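Local coordinates for protein polyketide synthase III (Ectocarpus siliculosus, PDB 4B0N) that probably transfers acyl groups as a type III polyketide synthase of phlorotannin monomer biosynthesis, with arachidonic acid bound in this crystal, at residues Q387-S399 and G403-I414. Residues are numbered along the deposited sequence; the frame is centred on the assembly and turned at random.
Sequences QGKPGYQTGMAFS and GVGAEGILLRQI
The carboxamides of Gln-413 and Gln-393 meet with their planes 38° apart, well short of coplanar, and Gln-393 NE2 lies 3.5 Å from Gln-413 OE1. One strand pair farther in, Thr-394 OG1 lies at the edge of the Arg-412 guanidinium, near its plane. These groups lie near the open end of a β hairpin formed by 394-401 and 405-413, two central antiparallel strands of a mixed sheet in the C-terminal half of this thiolase-like fold. The hairpin is a worked example of how backbone sets register and side chains sort by face. Gly-395 with Leu-411, Ala-397 with Ile-409 and Ser-399 with Glu-407 exchange reciprocal N-H···O=C bonds, and Gln-413 N to Gln-393 O (3.1 Å) continues the ladder.

Beyond this last rung, Gln-413 CG stands anti to the backbone N (chi1 -163°) and the extended chain carries NE2 to 2.7 Å from Tyr-392 O. Truncating Gln-413 to an alanine would probably leave Tyr-392 O relying on its weak hydrogen bond from His-381 NE2 and open a gap beside Gln-393.

On the face of Thr-394, Arg-412 runs alongside it, while Leu-410 CD1 approaches Thr-394 CG2 from across (3.8 Å). Phe-398 shares this face but turns its ring away, and its CB lies against CA of Gly-408. The other face carries Leu-411, packed on Phe-378 of helix 369-385, and Ser-399, whose OG hydrogen-bonds to Cys-194 O and whose side chain is about 7 Å from the arachidonic acid. Between them, Ile-409 sets CG1 between its backbone N and carbonyl carbon (chi1 50°), bringing that methylene to 3.8 Å from Ala-397 CB.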
loop_
_atom_site.group_PDB
_atom_site.type_symbol
_atom_site.label_atom_id
_atom_site.label_comp_id
_atom_site.label_asym_id
_atom_site.label_seq_id
_atom_site.Cartn_x
_atom_site.Cartn_y
_atom_site.Cartn_z
ATOM N N GLN A 387 -3.899 -5.500 -39.645
ATOM C CA GLN A 387 -3.730 -6.228 -40.904
ATOM C C GLN A 387 -4.740 -7.374 -41.038
ATOM O O GLN A 387 -4.533 -8.315 -41.812
ATOM C CB GLN A 387 -2.288 -6.742 -41.041
ATOM C CG GLN A 387 -1.228 -5.673 -40.801
ATOM C CD GLN A 387 0.154 -6.051 -41.303
ATOM O OE1 GLN A 387 0.500 -7.229 -41.414
ATOM N NE2 GLN A 387 0.960 -5.039 -41.601
ATOM N N GLY A 388 -5.829 -7.284 -40.273
ATOM C CA GLY A 388 -6.937 -8.238 -40.349
ATOM C C GLY A 388 -6.705 -9.611 -39.738
ATOM O O GLY A 388 -7.585 -10.467 -39.797
ATOM N N LYS A 389 -5.528 -9.827 -39.156
ATOM C CA LYS A 389 -5.175 -11.112 -38.543
ATOM C C LYS A 389 -5.832 -11.260 -37.163
ATOM O O LYS A 389 -6.090 -10.250 -36.498
ATOM C CB LYS A 389 -3.652 -11.258 -38.461
ATOM C CG LYS A 389 -2.991 -11.388 -39.824
ATOM C CD LYS A 389 -1.583 -10.819 -39.846
ATOM C CE LYS A 389 -1.070 -10.714 -41.275
ATOM N NZ LYS A 389 0.250 -10.028 -41.360
ATOM N N PRO A 390 -6.113 -12.513 -36.731
ATOM C CA PRO A 390 -6.897 -12.743 -35.505
ATOM C C PRO A 390 -6.232 -12.252 -34.214
ATOM O O PRO A 390 -6.926 -11.789 -33.305
ATOM C CB PRO A 390 -7.081 -14.267 -35.476
ATOM C CG PRO A 390 -5.962 -14.804 -36.300
ATOM C CD PRO A 390 -5.727 -13.785 -37.376
ATOM N N GLY A 391 -4.906 -12.348 -34.144
ATOM C CA GLY A 391 -4.154 -11.923 -32.963
ATOM C C GLY A 391 -4.108 -12.987 -31.880
ATOM O O GLY A 391 -4.636 -14.091 -32.057
ATOM N N TYR A 392 -3.465 -12.651 -30.762
ATOM C CA TYR A 392 -3.388 -13.532 -29.601
ATOM C C TYR A 392 -4.765 -13.706 -28.968
ATOM O O TYR A 392 -5.466 -12.724 -28.722
ATOM C CB TYR A 392 -2.413 -12.971 -28.562
ATOM C CG TYR A 392 -0.968 -12.895 -29.008
ATOM C CD1 TYR A 392 -0.190 -14.045 -29.134
ATOM C CD2 TYR A 392 -0.371 -11.666 -29.279
ATOM C CE1 TYR A 392 1.135 -13.975 -29.534
ATOM C CE2 TYR A 392 0.956 -11.586 -29.679
ATOM C CZ TYR A 392 1.704 -12.742 -29.804
ATOM O OH TYR A 392 3.019 -12.662 -30.202
ATOM N N GLN A 393 -5.143 -14.955 -28.710
ATOM C CA GLN A 393 -6.463 -15.280 -28.162
ATOM C C GLN A 393 -6.469 -15.405 -26.638
ATOM O O GLN A 393 -7.435 -15.004 -25.986
ATOM C CB GLN A 393 -7.008 -16.570 -28.788
ATOM C CG GLN A 393 -7.360 -16.464 -30.267
ATOM C CD GLN A 393 -8.680 -15.755 -30.526
ATOM O OE1 GLN A 393 -9.637 -15.885 -29.758
ATOM N NE2 GLN A 393 -8.739 -15.008 -31.624
ATOM N N THR A 394 -5.397 -15.969 -26.083
ATOM C CA THR A 394 -5.309 -16.243 -24.647
ATOM C C THR A 394 -3.866 -16.150 -24.154
ATOM O O THR A 394 -2.980 -16.810 -24.695
ATOM C CB THR A 394 -5.856 -17.646 -24.307
ATOM O OG1 THR A 394 -7.180 -17.790 -24.834
ATOM C CG2 THR A 394 -5.889 -17.869 -22.802
ATOM N N GLY A 395 -3.643 -15.337 -23.121
ATOM C CA GLY A 395 -2.323 -15.209 -22.505
ATOM C C GLY A 395 -2.332 -15.088 -20.992
ATOM O O GLY A 395 -3.343 -14.701 -20.397
ATOM N N MET A 396 -1.199 -15.422 -20.372
ATOM C CA MET A 396 -1.043 -15.298 -18.919
ATOM C C MET A 396 0.207 -14.530 -18.494
ATOM O O MET A 396 1.326 -14.871 -18.879
ATOM C CB MET A 396 -1.053 -16.667 -18.241
ATOM C CG MET A 396 -1.127 -16.580 -16.724
ATOM S SD MET A 396 -0.548 -18.064 -15.890
ATOM C CE MET A 396 -1.802 -19.250 -16.381
ATOM N N ALA A 397 -0.002 -13.499 -17.681
ATOM C CA ALA A 397 1.090 -12.734 -17.096
ATOM C C ALA A 397 1.170 -13.034 -15.607
ATOM O O ALA A 397 0.170 -12.925 -14.894
ATOM C CB ALA A 397 0.882 -11.244 -17.329
ATOM N N PHE A 398 2.352 -13.431 -15.143
ATOM C CA PHE A 398 2.562 -13.682 -13.722
ATOM C C PHE A 398 3.874 -13.104 -13.192
ATOM O O PHE A 398 4.747 -12.701 -13.960
ATOM C CB PHE A 398 2.422 -15.177 -13.380
ATOM C CG PHE A 398 3.440 -16.065 -14.048
ATOM C CD1 PHE A 398 4.702 -16.247 -13.492
ATOM C CD2 PHE A 398 3.127 -16.744 -15.219
ATOM C CE1 PHE A 398 5.638 -17.066 -14.103
ATOM C CE2 PHE A 398 4.058 -17.570 -15.831
ATOM C CZ PHE A 398 5.314 -17.731 -15.273
ATOM N N SER A 399 3.984 -13.065 -11.867
ATOM C CA SER A 399 5.173 -12.593 -11.169
ATOM C C SER A 399 5.205 -13.205 -9.769
ATOM O O SER A 399 4.310 -13.977 -9.405
ATOM C CB SER A 399 5.181 -11.065 -11.097
ATOM O OG SER A 399 6.368 -10.592 -10.484
ATOM N N GLY A 403 6.896 -14.262 0.062
ATOM C CA GLY A 403 6.006 -15.309 0.550
ATOM C C GLY A 403 6.667 -16.676 0.631
ATOM O O GLY A 403 6.772 -17.237 1.724
ATOM N N VAL A 404 7.101 -17.237 -0.503
ATOM C CA VAL A 404 6.934 -16.641 -1.830
ATOM C C VAL A 404 5.555 -16.947 -2.403
ATOM O O VAL A 404 5.105 -18.094 -2.412
ATOM C CB VAL A 404 8.042 -17.094 -2.816
ATOM C CG1 VAL A 404 7.720 -16.677 -4.247
ATOM C CG2 VAL A 404 9.389 -16.525 -2.405
ATOM N N GLY A 405 4.884 -15.898 -2.863
ATOM C CA GLY A 405 3.603 -16.045 -3.530
ATOM C C GLY A 405 3.734 -15.894 -5.032
ATOM O O GLY A 405 4.641 -15.220 -5.523
ATOM N N ALA A 406 2.829 -16.541 -5.759
ATOM C CA ALA A 406 2.722 -16.360 -7.199
ATOM C C ALA A 406 1.497 -15.503 -7.505
ATOM O O ALA A 406 0.406 -15.755 -6.994
ATOM C CB ALA A 406 2.639 -17.704 -7.899
ATOM N N GLU A 407 1.696 -14.479 -8.330
ATOM C CA GLU A 407 0.651 -13.518 -8.660
ATOM C C GLU A 407 0.484 -13.416 -10.167
ATOM O O GLU A 407 1.430 -13.065 -10.874
ATOM C CB GLU A 407 1.003 -12.143 -8.086
ATOM C CG GLU A 407 0.216 -11.742 -6.846
ATOM C CD GLU A 407 0.567 -12.557 -5.614
ATOM O OE1 GLU A 407 1.767 -12.839 -5.400
ATOM O OE2 GLU A 407 -0.363 -12.895 -4.849
ATOM N N GLY A 408 -0.718 -13.708 -10.656
ATOM C CA GLY A 408 -0.958 -13.726 -12.096
ATOM C C GLY A 408 -2.300 -13.195 -12.555
ATOM O O GLY A 408 -3.224 -13.037 -11.757
ATOM N N ILE A 409 -2.391 -12.917 -13.855
ATOM C CA ILE A 409 -3.630 -12.463 -14.499
ATOM C C ILE A 409 -3.848 -13.199 -15.823
ATOM O O ILE A 409 -2.887 -13.636 -16.467
ATOM C CB ILE A 409 -3.647 -10.934 -14.744
ATOM C CG1 ILE A 409 -2.354 -10.474 -15.433
ATOM C CG2 ILE A 409 -3.886 -10.183 -13.437
ATOM C CD1 ILE A 409 -2.477 -9.176 -16.203
ATOM N N LEU A 410 -5.112 -13.335 -16.217
ATOM C CA LEU A 410 -5.470 -14.038 -17.447
ATOM C C LEU A 410 -6.148 -13.108 -18.441
ATOM O O LEU A 410 -7.159 -12.475 -18.127
ATOM C CB LEU A 410 -6.364 -15.251 -17.148
ATOM C CG LEU A 410 -6.918 -16.106 -18.297
ATOM C CD1 LEU A 410 -5.816 -16.682 -19.173
ATOM C CD2 LEU A 410 -7.793 -17.222 -17.750
ATOM N N LEU A 411 -5.574 -13.035 -19.637
ATOM C CA LEU A 411 -6.117 -12.215 -20.715
ATOM C C LEU A 411 -6.709 -13.091 -21.807
ATOM O O LEU A 411 -6.004 -13.902 -22.412
ATOM C CB LEU A 411 -5.046 -11.292 -21.304
ATOM C CG LEU A 411 -4.507 -10.165 -20.424
ATOM C CD1 LEU A 411 -3.322 -10.652 -19.602
ATOM C CD2 LEU A 411 -4.105 -8.980 -21.288
ATOM N N ARG A 412 -8.010 -12.931 -22.036
ATOM C CA ARG A 412 -8.695 -13.615 -23.127
ATOM C C ARG A 412 -9.443 -12.610 -23.991
ATOM O O ARG A 412 -9.820 -11.532 -23.523
ATOM C CB ARG A 412 -9.650 -14.692 -22.606
ATOM C CG ARG A 412 -8.966 -15.854 -21.901
ATOM C CD ARG A 412 -9.969 -16.922 -21.507
ATOM N NE ARG A 412 -10.292 -17.810 -22.622
ATOM C CZ ARG A 412 -11.316 -18.662 -22.639
ATOM N NH1 ARG A 412 -12.145 -18.749 -21.603
ATOM N NH2 ARG A 412 -11.518 -19.428 -23.700
ATOM N N GLN A 413 -9.650 -12.981 -25.251
ATOM C CA GLN A 413 -10.251 -12.099 -26.245
ATOM C C GLN A 413 -11.781 -12.084 -26.174
ATOM O O GLN A 413 -12.419 -13.120 -25.953
ATOM C CB GLN A 413 -9.782 -12.506 -27.645
ATOM C CG GLN A 413 -9.989 -11.446 -28.716
ATOM C CD GLN A 413 -9.091 -11.642 -29.922
ATOM O OE1 GLN A 413 -9.558 -11.654 -31.061
ATOM N NE2 GLN A 413 -7.795 -11.793 -29.681
ATOM N N ILE A 414 -12.357 -10.895 -26.348
ATOM C CA ILE A 414 -13.804 -10.740 -26.495
ATOM C C ILE A 414 -14.121 -10.360 -27.943
ATOM O O ILE A 414 -15.230 -10.589 -28.436
ATOM C CB ILE A 414 -14.387 -9.670 -25.544
ATOM C CG1 ILE A 414 -13.661 -9.670 -24.193
ATOM C CG2 ILE A 414 -15.894 -9.868 -25.378
ATOM C CD1 ILE A 414 -13.981 -8.464 -23.336
#